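Local coordinates for DNA replication initiator (Cdc21/Cdc54) (Methanothermobacter thermautotrophicus, PDB 1LTL), which is the N-terminal part of an archaeal MCM protein, probably an ATP-driven helicase that binds single-stranded DNA and opens the duplex for replication, at residues I100-L105 against V114-I119; R142-T147 against C159-G164; K183-L188 against E195-I200. One frame throughout, in Å; residues are numbered along the deposited sequence.

Contact 1: I100-L105 against V114-I119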
ATOM      1  N   ILE A 100     -49.553  -5.849 -25.037  1.00 38.56           N
ATOM      2  CA  ILE A 100     -49.908  -6.016 -23.648  1.00 35.02           C
ATOM      3  C   ILE A 100     -50.618  -4.821 -23.057  1.00 34.40           C
ATOM      4  O   ILE A 100     -50.249  -3.691 -23.287  1.00 34.48           O
ATOM      5  CB  ILE A 100     -48.674  -6.292 -22.801  1.00 33.28           C
ATOM      6  CG1 ILE A 100     -48.180  -7.709 -23.042  1.00 33.05           C
ATOM      7  CG2 ILE A 100     -49.000  -6.115 -21.341  1.00 33.78           C
ATOM      8  CD1 ILE A 100     -47.638  -7.916 -24.399  1.00 34.74           C
ATOM      9  N   PRO A 101     -51.675  -5.057 -22.284  1.00 34.72           N
ATOM     10  CA  PRO A 101     -52.334  -3.879 -21.716  1.00 33.98           C
ATOM     11  C   PRO A 101     -51.431  -3.199 -20.693  1.00 33.16           C
ATOM     12  O   PRO A 101     -50.666  -3.847 -19.996  1.00 31.71           O
ATOM     13  CB  PRO A 101     -53.605  -4.458 -21.097  1.00 34.47           C
ATOM     14  CG  PRO A 101     -53.225  -5.888 -20.791  1.00 34.72           C
ATOM     15  CD  PRO A 101     -52.447  -6.285 -22.018  1.00 34.20           C
ATOM     16  N   LEU A 102     -51.533  -1.886 -20.607  1.00 34.99           N
ATOM     17  CA  LEU A 102     -50.710  -1.120 -19.693  1.00 36.59           C
ATOM     18  C   LEU A 102     -50.607  -1.628 -18.261  1.00 38.04           C
ATOM     19  O   LEU A 102     -49.507  -1.868 -17.778  1.00 38.86           O
ATOM     20  CB  LEU A 102     -51.183   0.325 -19.674  1.00 35.71           C
ATOM     21  CG  LEU A 102     -50.226   1.363 -19.117  1.00 34.98           C
ATOM     22  CD1 LEU A 102     -50.587   2.659 -19.780  1.00 36.49           C
ATOM     23  CD2 LEU A 102     -50.285   1.481 -17.605  1.00 35.06           C
ATOM     24  N   ARG A 103     -51.737  -1.784 -17.579  1.00 39.21           N
ATOM     25  CA  ARG A 103     -51.723  -2.238 -16.191  1.00 39.76           C
ATOM     26  C   ARG A 103     -50.997  -3.563 -15.981  1.00 38.02           C
ATOM     27  O   ARG A 103     -50.672  -3.899 -14.864  1.00 39.87           O
ATOM     28  CB  ARG A 103     -53.153  -2.391 -15.651  1.00 43.64           C
ATOM     29  CG  ARG A 103     -54.163  -1.375 -16.182  1.00 49.43           C
ATOM     30  CD  ARG A 103     -54.520  -0.274 -15.166  1.00 53.30           C
ATOM     31  NE  ARG A 103     -55.349  -0.767 -14.059  1.00 56.23           N
ATOM     32  CZ  ARG A 103     -55.994   0.011 -13.186  1.00 57.50           C
ATOM     33  NH1 ARG A 103     -55.927   1.341 -13.272  1.00 57.52           N
ATOM     34  NH2 ARG A 103     -56.706  -0.546 -12.213  1.00 57.97           N
ATOM     35  N   GLU A 104     -50.737  -4.315 -17.037  1.00 36.95           N
ATOM     36  CA  GLU A 104     -50.082  -5.612 -16.879  1.00 37.13           C
ATOM     37  C   GLU A 104     -48.588  -5.647 -17.160  1.00 35.17           C
ATOM     38  O   GLU A 104     -48.006  -6.730 -17.290  1.00 34.50           O
ATOM     39  CB  GLU A 104     -50.742  -6.637 -17.792  1.00 41.89           C
ATOM     40  CG  GLU A 104     -51.989  -7.336 -17.289  1.00 47.20           C
ATOM     41  CD  GLU A 104     -52.581  -8.224 -18.384  1.00 51.59           C
ATOM     42  OE1 GLU A 104     -51.796  -8.978 -19.026  1.00 51.92           O
ATOM     43  OE2 GLU A 104     -53.820  -8.179 -18.602  1.00 53.85           O
ATOM     44  N   LEU A 105     -47.973  -4.478 -17.289  1.00 33.23           N
ATOM     45  CA  LEU A 105     -46.535  -4.372 -17.573  1.00 30.82           C
ATOM     46  C   LEU A 105     -45.694  -4.583 -16.301  1.00 30.11           C
ATOM     47  O   LEU A 105     -45.066  -3.655 -15.782  1.00 31.10           O
ATOM     48  CB  LEU A 105     -46.243  -2.995 -18.206  1.00 27.12           C
ATOM     49  CG  LEU A 105     -46.769  -2.798 -19.635  1.00 23.34           C
ATOM     50  CD1 LEU A 105     -46.779  -1.330 -20.064  1.00 21.98           C
ATOM     51  CD2 LEU A 105     -45.913  -3.611 -20.549  1.00 20.88           C
ATOM     52  N   VAL A 114     -42.506  -5.121 -26.112  1.00 30.45           N
ATOM     53  CA  VAL A 114     -43.952  -5.032 -25.968  1.00 28.96           C
ATOM     54  C   VAL A 114     -44.577  -3.977 -26.846  1.00 29.23           C
ATOM     55  O   VAL A 114     -43.892  -3.240 -27.551  1.00 30.89           O
ATOM     56  CB  VAL A 114     -44.370  -4.756 -24.521  1.00 27.45           C
ATOM     57  CG1 VAL A 114     -43.772  -5.804 -23.618  1.00 28.76           C
ATOM     58  CG2 VAL A 114     -43.947  -3.374 -24.106  1.00 26.81           C
ATOM     59  N   ALA A 115     -45.895  -3.911 -26.799  1.00 28.46           N
ATOM     60  CA  ALA A 115     -46.630  -2.952 -27.593  1.00 27.40           C
ATOM     61  C   ALA A 115     -47.822  -2.640 -26.733  1.00 26.63           C
ATOM     62  O   ALA A 115     -48.607  -3.522 -26.422  1.00 27.59           O
ATOM     63  CB  ALA A 115     -47.052  -3.573 -28.897  1.00 26.47           C
ATOM     64  N   VAL A 116     -47.944  -1.372 -26.374  1.00 24.47           N
ATOM     65  CA  VAL A 116     -48.967  -0.904 -25.481  1.00 24.37           C
ATOM     66  C   VAL A 116     -49.732   0.237 -26.059  1.00 27.00           C
ATOM     67  O   VAL A 116     -49.125   1.141 -26.615  1.00 28.50           O
ATOM     68  CB  VAL A 116     -48.312  -0.373 -24.224  1.00 24.41           C
ATOM     69  CG1 VAL A 116     -49.351   0.221 -23.310  1.00 25.12           C
ATOM     70  CG2 VAL A 116     -47.497  -1.468 -23.558  1.00 21.97           C
ATOM     71  N   ASP A 117     -51.058   0.230 -25.896  1.00 30.12           N
ATOM     72  CA  ASP A 117     -51.908   1.326 -26.402  1.00 31.56           C
ATOM     73  C   ASP A 117     -52.276   2.272 -25.264  1.00 32.37           C
ATOM     74  O   ASP A 117     -52.310   1.870 -24.108  1.00 32.21           O
ATOM     75  CB  ASP A 117     -53.199   0.782 -27.020  1.00 34.08           C
ATOM     76  CG  ASP A 117     -52.937  -0.150 -28.181  1.00 38.36           C
ATOM     77  OD1 ASP A 117     -52.077   0.185 -29.027  1.00 40.03           O
ATOM     78  OD2 ASP A 117     -53.597  -1.212 -28.269  1.00 40.87           O
ATOM     79  N   GLY A 118     -52.565   3.521 -25.600  1.00 32.68           N
ATOM     80  CA  GLY A 118     -52.927   4.493 -24.589  1.00 34.69           C
ATOM     81  C   GLY A 118     -53.004   5.879 -25.190  1.00 37.60           C
ATOM     82  O   GLY A 118     -53.072   6.012 -26.406  1.00 38.93           O
ATOM     83  N   ILE A 119     -52.979   6.913 -24.356  1.00 39.18           N
ATOM     84  CA  ILE A 119     -53.050   8.276 -24.857  1.00 42.28           C
ATOM     85  C   ILE A 119     -51.968   9.179 -24.272  1.00 43.31           C
ATOM     86  O   ILE A 119     -51.874   9.341 -23.054  1.00 43.42           O
ATOM     87  CB  ILE A 119     -54.427   8.860 -24.549  1.00 44.85           C
ATOM     88  CG1 ILE A 119     -55.478   8.040 -25.289  1.00 48.84           C
ATOM     89  CG2 ILE A 119     -54.499  10.329 -24.941  1.00 44.45           C
ATOM     90  CD1 ILE A 119     -56.918   8.414 -24.950  1.00 52.41           C
TER

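Contact 2: R142-T147 against C159-G164. With ZN (zinc ion), chain G.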
ATOM      1  N   ARG A 142      -4.795   6.067 -22.183  1.00 25.11           N
ATOM      2  CA  ARG A 142      -5.396   5.712 -23.468  1.00 25.72           C
ATOM      3  C   ARG A 142      -6.881   6.028 -23.480  1.00 26.95           C
ATOM      4  O   ARG A 142      -7.479   6.204 -22.428  1.00 28.20           O
ATOM      5  CB  ARG A 142      -5.190   4.239 -23.771  1.00 22.95           C
ATOM      6  CG  ARG A 142      -3.902   3.964 -24.485  1.00 25.02           C
ATOM      7  CD  ARG A 142      -3.760   2.488 -24.768  1.00 27.14           C
ATOM      8  NE  ARG A 142      -2.826   1.902 -23.832  1.00 28.78           N
ATOM      9  CZ  ARG A 142      -1.569   1.609 -24.126  1.00 28.11           C
ATOM     10  NH1 ARG A 142      -1.102   1.828 -25.340  1.00 29.27           N
ATOM     11  NH2 ARG A 142      -0.772   1.146 -23.186  1.00 27.61           N
ATOM     12  N   HIS A 143      -7.478   6.098 -24.665  1.00 29.21           N
ATOM     13  CA  HIS A 143      -8.905   6.404 -24.776  1.00 32.16           C
ATOM     14  C   HIS A 143      -9.756   5.169 -25.100  1.00 35.20           C
ATOM     15  O   HIS A 143      -9.374   4.337 -25.916  1.00 36.15           O
ATOM     16  CB  HIS A 143      -9.114   7.471 -25.839  1.00 32.22           C
ATOM     17  CG  HIS A 143      -8.680   8.844 -25.412  1.00 34.46           C
ATOM     18  ND1 HIS A 143      -7.767   9.061 -24.402  1.00 37.04           N
ATOM     19  CD2 HIS A 143      -9.043  10.077 -25.849  1.00 34.97           C
ATOM     20  CE1 HIS A 143      -7.591  10.360 -24.229  1.00 35.63           C
ATOM     21  NE2 HIS A 143      -8.351  10.997 -25.093  1.00 35.24           N
ATOM     22  N   HIS A 144     -10.901   5.035 -24.437  1.00 38.63           N
ATOM     23  CA  HIS A 144     -11.815   3.903 -24.662  1.00 40.72           C
ATOM     24  C   HIS A 144     -13.224   4.465 -24.840  1.00 39.46           C
ATOM     25  O   HIS A 144     -13.639   5.336 -24.078  1.00 40.14           O
ATOM     26  CB  HIS A 144     -11.832   2.938 -23.450  1.00 44.68           C
ATOM     27  CG  HIS A 144     -10.530   2.227 -23.199  1.00 49.61           C
ATOM     28  ND1 HIS A 144      -9.500   2.781 -22.461  1.00 49.74           N
ATOM     29  CD2 HIS A 144     -10.095   1.005 -23.587  1.00 52.06           C
ATOM     30  CE1 HIS A 144      -8.493   1.933 -22.411  1.00 50.12           C
ATOM     31  NE2 HIS A 144      -8.817   0.848 -23.081  1.00 51.88           N
ATOM     32  N   ALA A 145     -13.958   3.985 -25.839  1.00 38.14           N
ATOM     33  CA  ALA A 145     -15.337   4.436 -26.055  1.00 36.17           C
ATOM     34  C   ALA A 145     -16.281   3.355 -25.527  1.00 36.04           C
ATOM     35  O   ALA A 145     -16.006   2.166 -25.649  1.00 36.68           O
ATOM     36  CB  ALA A 145     -15.585   4.676 -27.521  1.00 34.81           C
ATOM     37  N   VAL A 146     -17.387   3.759 -24.923  1.00 34.98           N
ATOM     38  CA  VAL A 146     -18.325   2.783 -24.387  1.00 35.98           C
ATOM     39  C   VAL A 146     -19.748   3.242 -24.643  1.00 36.93           C
ATOM     40  O   VAL A 146     -20.138   4.336 -24.228  1.00 38.27           O
ATOM     41  CB  VAL A 146     -18.143   2.604 -22.867  1.00 35.63           C
ATOM     42  CG1 VAL A 146     -19.145   1.600 -22.327  1.00 36.64           C
ATOM     43  CG2 VAL A 146     -16.748   2.163 -22.571  1.00 34.96           C
ATOM     44  N   THR A 147     -20.533   2.401 -25.309  1.00 37.19           N
ATOM     45  CA  THR A 147     -21.912   2.746 -25.611  1.00 36.53           C
ATOM     46  C   THR A 147     -22.770   2.749 -24.362  1.00 35.44           C
ATOM     47  O   THR A 147     -22.737   1.811 -23.576  1.00 35.09           O
ATOM     48  CB  THR A 147     -22.501   1.782 -26.609  1.00 36.53           C
ATOM     49  OG1 THR A 147     -21.726   1.814 -27.809  1.00 38.37           O
ATOM     50  CG2 THR A 147     -23.907   2.181 -26.933  1.00 40.13           C
ATOM     51  N   CYS A 159      -9.220  -1.758 -18.136  1.00 36.96           N
ATOM     52  CA  CYS A 159      -8.493  -1.398 -19.327  1.00 36.34           C
ATOM     53  C   CYS A 159      -7.702  -2.602 -19.779  1.00 36.36           C
ATOM     54  O   CYS A 159      -6.837  -3.086 -19.058  1.00 35.71           O
ATOM     55  CB  CYS A 159      -7.554  -0.239 -19.054  1.00 35.78           C
ATOM     56  SG  CYS A 159      -6.465   0.072 -20.451  1.00 37.49           S
ATOM     57  N   SER A 160      -7.993  -3.077 -20.982  1.00 38.23           N
ATOM     58  CA  SER A 160      -7.313  -4.251 -21.537  1.00 39.99           C
ATOM     59  C   SER A 160      -5.837  -4.051 -21.846  1.00 40.12           C
ATOM     60  O   SER A 160      -5.074  -5.015 -21.874  1.00 41.30           O
ATOM     61  CB  SER A 160      -8.032  -4.671 -22.811  1.00 41.72           C
ATOM     62  OG  SER A 160      -8.323  -3.517 -23.591  1.00 42.43           O
ATOM     63  N   GLU A 161      -5.452  -2.797 -22.071  1.00 38.76           N
ATOM     64  CA  GLU A 161      -4.083  -2.433 -22.418  1.00 35.50           C
ATOM     65  C   GLU A 161      -3.116  -2.452 -21.264  1.00 31.74           C
ATOM     66  O   GLU A 161      -1.991  -2.911 -21.418  1.00 30.74           O
ATOM     67  CB  GLU A 161      -4.070  -1.043 -23.012  1.00 41.32           C
ATOM     68  CG  GLU A 161      -5.182  -0.811 -23.991  1.00 47.38           C
ATOM     69  CD  GLU A 161      -5.056  -1.723 -25.170  1.00 50.65           C
ATOM     70  OE1 GLU A 161      -4.015  -1.631 -25.852  1.00 52.50           O
ATOM     71  OE2 GLU A 161      -5.986  -2.525 -25.408  1.00 53.54           O
ATOM     72  N   CYS A 162      -3.546  -1.933 -20.118  1.00 27.32           N
ATOM     73  CA  CYS A 162      -2.675  -1.892 -18.963  1.00 25.50           C
ATOM     74  C   CYS A 162      -3.248  -2.490 -17.685  1.00 24.73           C
ATOM     75  O   CYS A 162      -2.557  -2.566 -16.665  1.00 24.54           O
ATOM     76  CB  CYS A 162      -2.255  -0.465 -18.688  1.00 24.67           C
ATOM     77  SG  CYS A 162      -3.520   0.497 -17.915  1.00 27.94           S
ATOM     78  N   GLY A 163      -4.504  -2.916 -17.733  1.00 24.18           N
ATOM     79  CA  GLY A 163      -5.128  -3.505 -16.565  1.00 22.93           C
ATOM     80  C   GLY A 163      -5.738  -2.478 -15.631  1.00 23.80           C
ATOM     81  O   GLY A 163      -6.236  -2.809 -14.565  1.00 23.58           O
ATOM     82  N   GLY A 164      -5.719  -1.217 -16.031  1.00 23.47           N
ATOM     83  CA  GLY A 164      -6.266  -0.187 -15.171  1.00 25.51           C
ATOM     84  C   GLY A 164      -7.729  -0.380 -14.848  1.00 24.81           C
ATOM     85  O   GLY A 164      -8.448  -1.016 -15.599  1.00 24.49           O
TER
HETATM   86 ZN    ZN G 275      -5.059   1.703 -19.356  1.00 56.09          ZN

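Contact 3: K183-L188 against E195-I200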
ATOM      1  N   LYS A 183     -45.518  10.803 -20.820  1.00 31.49           N
ATOM      2  CA  LYS A 183     -46.402   9.927 -20.059  1.00 32.20           C
ATOM      3  C   LYS A 183     -47.472   9.349 -20.974  1.00 32.18           C
ATOM      4  O   LYS A 183     -48.131  10.081 -21.707  1.00 31.45           O
ATOM      5  CB  LYS A 183     -47.092  10.701 -18.931  1.00 32.75           C
ATOM      6  CG  LYS A 183     -46.310  10.769 -17.643  1.00 35.94           C
ATOM      7  CD  LYS A 183     -45.955   9.363 -17.171  1.00 40.57           C
ATOM      8  CE  LYS A 183     -45.137   9.372 -15.884  1.00 41.45           C
ATOM      9  NZ  LYS A 183     -43.824  10.033 -16.099  1.00 45.56           N
ATOM     10  N   LEU A 184     -47.637   8.037 -20.926  1.00 32.47           N
ATOM     11  CA  LEU A 184     -48.627   7.360 -21.736  1.00 35.16           C
ATOM     12  C   LEU A 184     -49.719   6.850 -20.812  1.00 38.34           C
ATOM     13  O   LEU A 184     -49.458   6.020 -19.953  1.00 38.68           O
ATOM     14  CB  LEU A 184     -47.992   6.182 -22.462  1.00 33.16           C
ATOM     15  CG  LEU A 184     -48.974   5.403 -23.323  1.00 32.03           C
ATOM     16  CD1 LEU A 184     -49.474   6.297 -24.449  1.00 27.81           C
ATOM     17  CD2 LEU A 184     -48.309   4.145 -23.870  1.00 31.46           C
ATOM     18  N   GLN A 185     -50.942   7.335 -20.994  1.00 43.79           N
ATOM     19  CA  GLN A 185     -52.077   6.937 -20.157  1.00 47.55           C
ATOM     20  C   GLN A 185     -52.862   5.817 -20.804  1.00 50.25           C
ATOM     21  O   GLN A 185     -53.018   5.785 -22.026  1.00 50.30           O
ATOM     22  CB  GLN A 185     -52.987   8.135 -19.952  1.00 48.30           C
ATOM     23  CG  GLN A 185     -54.246   7.861 -19.191  1.00 49.88           C
ATOM     24  CD  GLN A 185     -55.188   9.045 -19.268  1.00 52.20           C
ATOM     25  OE1 GLN A 185     -55.903   9.224 -20.266  1.00 53.76           O
ATOM     26  NE2 GLN A 185     -55.172   9.888 -18.231  1.00 51.78           N
ATOM     27  N   GLU A 186     -53.370   4.906 -19.984  1.00 53.23           N
ATOM     28  CA  GLU A 186     -54.132   3.788 -20.516  1.00 56.55           C
ATOM     29  C   GLU A 186     -55.438   4.225 -21.123  1.00 58.61           C
ATOM     30  O   GLU A 186     -55.983   5.284 -20.803  1.00 57.25           O
ATOM     31  CB  GLU A 186     -54.420   2.745 -19.446  1.00 57.79           C
ATOM     32  CG  GLU A 186     -55.152   3.281 -18.235  1.00 60.11           C
ATOM     33  CD  GLU A 186     -55.532   2.190 -17.250  1.00 61.58           C
ATOM     34  OE1 GLU A 186     -55.817   2.540 -16.077  1.00 64.07           O
ATOM     35  OE2 GLU A 186     -55.553   0.996 -17.649  1.00 60.56           O
ATOM     36  N   PRO A 187     -55.962   3.400 -22.023  1.00 61.96           N
ATOM     37  CA  PRO A 187     -57.225   3.730 -22.668  1.00 66.19           C
ATOM     38  C   PRO A 187     -58.312   3.774 -21.599  1.00 70.41           C
ATOM     39  O   PRO A 187     -58.399   2.884 -20.744  1.00 70.74           O
ATOM     40  CB  PRO A 187     -57.411   2.581 -23.661  1.00 65.56           C
ATOM     41  CG  PRO A 187     -55.982   2.151 -23.958  1.00 63.76           C
ATOM     42  CD  PRO A 187     -55.385   2.168 -22.584  1.00 62.61           C
ATOM     43  N   LEU A 188     -59.126   4.824 -21.640  1.00 74.58           N
ATOM     44  CA  LEU A 188     -60.212   5.010 -20.685  1.00 77.84           C
ATOM     45  C   LEU A 188     -61.329   3.992 -20.859  1.00 81.14           C
ATOM     46  O   LEU A 188     -61.937   3.566 -19.879  1.00 81.00           O
ATOM     47  CB  LEU A 188     -60.774   6.417 -20.837  1.00 76.88           C
ATOM     48  CG  LEU A 188     -59.738   7.447 -20.427  1.00 77.48           C
ATOM     49  CD1 LEU A 188     -60.088   8.815 -20.968  1.00 77.35           C
ATOM     50  CD2 LEU A 188     -59.640   7.444 -18.916  1.00 78.13           C
ATOM     51  N   GLU A 195     -62.073   4.282 -10.765  1.00 98.04           N
ATOM     52  CA  GLU A 195     -60.757   3.891 -11.232  1.00 96.69           C
ATOM     53  C   GLU A 195     -60.070   4.952 -12.090  1.00 96.02           C
ATOM     54  O   GLU A 195     -60.469   5.183 -13.233  1.00 96.11           O
ATOM     55  CB  GLU A 195     -60.861   2.589 -12.022  1.00 96.00           C
ATOM     56  CG  GLU A 195     -60.504   1.370 -11.208  1.00 97.41           C
ATOM     57  CD  GLU A 195     -60.411   0.103 -12.041  1.00 98.23           C
ATOM     58  OE1 GLU A 195     -59.979  -0.933 -11.487  1.00 98.51           O
ATOM     59  OE2 GLU A 195     -60.778   0.134 -13.238  1.00 97.67           O
ATOM     60  N   GLN A 196     -59.045   5.601 -11.532  1.00 94.15           N
ATOM     61  CA  GLN A 196     -58.280   6.615 -12.259  1.00 92.22           C
ATOM     62  C   GLN A 196     -57.265   5.852 -13.109  1.00 89.26           C
ATOM     63  O   GLN A 196     -56.553   4.980 -12.606  1.00 89.54           O
ATOM     64  CB  GLN A 196     -57.542   7.556 -11.305  1.00 94.62           C
ATOM     65  CG  GLN A 196     -58.437   8.282 -10.317  1.00 99.54           C
ATOM     66  CD  GLN A 196     -59.061   7.338  -9.303  1.00102.45           C
ATOM     67  OE1 GLN A 196     -58.354   6.687  -8.527  1.00104.10           O
ATOM     68  NE2 GLN A 196     -60.393   7.258  -9.302  1.00103.92           N
ATOM     69  N   PRO A 197     -57.181   6.177 -14.412  1.00 85.75           N
ATOM     70  CA  PRO A 197     -56.248   5.496 -15.309  1.00 81.62           C
ATOM     71  C   PRO A 197     -54.824   5.532 -14.797  1.00 78.24           C
ATOM     72  O   PRO A 197     -54.423   6.453 -14.081  1.00 78.30           O
ATOM     73  CB  PRO A 197     -56.418   6.256 -16.615  1.00 82.39           C
ATOM     74  CG  PRO A 197     -56.694   7.639 -16.144  1.00 83.52           C
ATOM     75  CD  PRO A 197     -57.702   7.403 -15.043  1.00 85.22           C
ATOM     76  N   ARG A 198     -54.068   4.508 -15.162  1.00 73.99           N
ATOM     77  CA  ARG A 198     -52.677   4.405 -14.766  1.00 70.19           C
ATOM     78  C   ARG A 198     -51.813   4.817 -15.952  1.00 64.52           C
ATOM     79  O   ARG A 198     -52.130   4.517 -17.096  1.00 63.88           O
ATOM     80  CB  ARG A 198     -52.356   2.967 -14.345  1.00 74.39           C
ATOM     81  CG  ARG A 198     -52.810   2.595 -12.929  1.00 80.15           C
ATOM     82  CD  ARG A 198     -52.508   1.123 -12.617  1.00 84.39           C
ATOM     83  NE  ARG A 198     -52.876   0.738 -11.256  1.00 88.54           N
ATOM     84  CZ  ARG A 198     -52.957  -0.524 -10.831  1.00 91.35           C
ATOM     85  NH1 ARG A 198     -52.697  -1.531 -11.662  1.00 92.85           N
ATOM     86  NH2 ARG A 198     -53.298  -0.782  -9.570  1.00 92.54           N
ATOM     87  N   GLN A 199     -50.723   5.512 -15.682  1.00 57.71           N
ATOM     88  CA  GLN A 199     -49.860   5.936 -16.756  1.00 51.62           C
ATOM     89  C   GLN A 199     -48.477   5.320 -16.649  1.00 46.44           C
ATOM     90  O   GLN A 199     -48.081   4.819 -15.602  1.00 46.77           O
ATOM     91  CB  GLN A 199     -49.754   7.449 -16.748  1.00 54.58           C
ATOM     92  CG  GLN A 199     -49.817   8.041 -15.357  1.00 58.40           C
ATOM     93  CD  GLN A 199     -49.227   9.445 -15.296  1.00 61.50           C
ATOM     94  OE1 GLN A 199     -49.517  10.298 -16.150  1.00 62.02           O
ATOM     95  NE2 GLN A 199     -48.394   9.695 -14.280  1.00 61.96           N
ATOM     96  N   ILE A 200     -47.739   5.337 -17.743  1.00 39.49           N
ATOM     97  CA  ILE A 200     -46.398   4.799 -17.709  1.00 33.60           C
ATOM     98  C   ILE A 200     -45.483   5.702 -18.508  1.00 31.81           C
ATOM     99  O   ILE A 200     -45.921   6.339 -19.453  1.00 33.08           O
ATOM    100  CB  ILE A 200     -46.328   3.399 -18.283  1.00 30.76           C
ATOM    101  CG1 ILE A 200     -45.005   2.770 -17.862  1.00 29.07           C
ATOM    102  CG2 ILE A 200     -46.434   3.442 -19.793  1.00 28.96           C
ATOM    103  CD1 ILE A 200     -44.885   1.357 -18.235  1.00 27.00           C
TER

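Contact 1: I100-L105 against V114-I119
With CG1 of V116 anti to its backbone N (chi1 176°) and CG2 anti to its carbonyl carbon, the two methyls reach different side chains of the 100-105 loop. CG2 meets the tip of L105, whose CG lies anti to the carbonyl carbon (chi1 -70°); the two side chains reach toward each other tip to tip, with L105 CD1 3.6 Å from V116 CG2. CG1 instead faces the start of the 3-10 turn, 4.1 Å from L102 CB. The side chains of L105 and V114 cross obliquely, CD2 of L105 lying 4.1 Å from V114 CG2. I100 comes in at the near end of the loop, where V116 CG2 rests 3.5 Å from the carbonyl O of I100, and I100 CD1 lies loosely against V114 CG1.

A single backbone bond ties the loop to the strand: I100 N donates to A115 O at 2.9 Å, bent to 140° at the hydrogen. Within the loop, E104 N bonds to P101 O and L105 N to L102 O, and this tight turn brings L102 and L105 back onto the same strand.

The strand has its own sheet partner, since V114 and V116 pair through their backbones with G222 and V220 of strand 217-229, and L105 also packs on L224 there. The loop thus lies against the first residues of a long strand of the OB domain. All side chains that meet here are aliphatic and buried, so the contact rests on hydrophobic burial with one polar tether, the I100 to A115 bond, which gives the A115 carbonyl a partner beside the aliphatic side chains.

Contact 2: R142-T147 against C159-G164
Residues 143-147 run as a strand while 159-164 fold into a compact turn, with C159 N bonded to G164 O and G163 N to C159 O; the backbones stay apart, R142 and E161 being 8.3 Å from CA to CA, and side chains span the gap. R142 crosses E161 at about a right angle, its NE 3.3 Å from E161 CB and its CD 3.7 Å from E161 CG. E161 OE1 lies over one face of the guanidinium, offset toward its rim and 4.2 Å from R142 NE, so the charges attract without an N-H aimed at the oxygen. S160 OG donates to E161 OE2, which accepts with its anti lone pair. An alanine in place of R142 would probably leave E161 without this opposite charge and uncover its CB and CG.

The turn carries half of a four-cysteine zinc site, C159 and C162 of a CxxC pair, each SG 2.4 Å from the zinc; C137 and C140 complete it in this zinc-binding extension of the MCM OB domain. C159 SG, anti to its backbone N (chi1 172°), is turned to the zinc and H144. C162 N also donates to C159 SG, 3.6 Å away, a bond that would probably draw charge from the thiolate. H144 approaches that sulfur obliquely, its CE1 3.4 Å from C159 SG, with S160 OG farther off at the ring edge. On neighbouring subunits, R142 packs against the R142 of one, and C162 O accepts a hydrogen bond from R165 of another.

Contact 3: K183-L188 against E195-I200
Backbone bonds make the antiparallel pairing of K183-L188 with E195-I200. L184 and I200 form a hydrogen-bonded pair, L184 N giving to I200 O at 2.8 Å in a nearly straight bond (170°) and I200 N returning one to L184 O. Q185 and Q199 make the adjacent non-hydrogen-bonded pair, and Q199 CA adds a CA-H contact to L184 O. Past the regular strands, E186 N still donates to R198 O at 3.2 Å.

One side-chain bond extends this pairing. E186 has CG between its backbone N and carbonyl carbon (chi1 57°) and an extended chain beyond, and its OE1 accepts R198 N at 2.8 Å, the donor standing 38° out of the carboxylate plane. The same oxygen takes a salt bridge from R103, so a buried charge is gripped from two sources, which would probably favour the ionised form.

Van der Waals contacts, some with polar atoms, make up the rest. Three residues of 183-188 touch the ring of P197: Q185 crosses it obliquely with NE2 3.4 Å from P197 CG, E186 CG comes to 3.6 Å from P197 CB, and L188 CD2 lies farther off. The side chains of K183 and Q199 cross obliquely, K183 CG lying 3.6 Å from Q199 OE1; the polar ends look to other partners, K183 NZ to T201 and Q199 OE1 to R121. L184 CB and I200 CG2 meet at 4.1 Å on the face opposite Q185 and Q199.

This is the end of the hairpin between strands 175-185 and 199-205 in the OB-domain sheet. On its far edge strand 175-185 pairs with strand 113-137, through K183 with R121 and Q185 with I119, while L184 packs on V218 and V220 of strand 217-229.

In the fold
From the N terminus, contact 1 comes first and closes the short loop that leads from residues 100-105 into the start of strand 113-137. That strand then runs to the far side of the chain's centre, where contact 2 closes the loop from strand 143-147 to the second pair of zinc cysteines, about 20 Å from contact 1 at the nearest atoms. The chain returns along strand 175-185, and contact 3 closes the hairpin to strand 199-205. The three follow in series, none nesting or crossing. Contacts 1 and 3 nevertheless touch, through a backbone bond and a salt bridge, joining the loop to the hairpin, while contact 2 shares only the sheet.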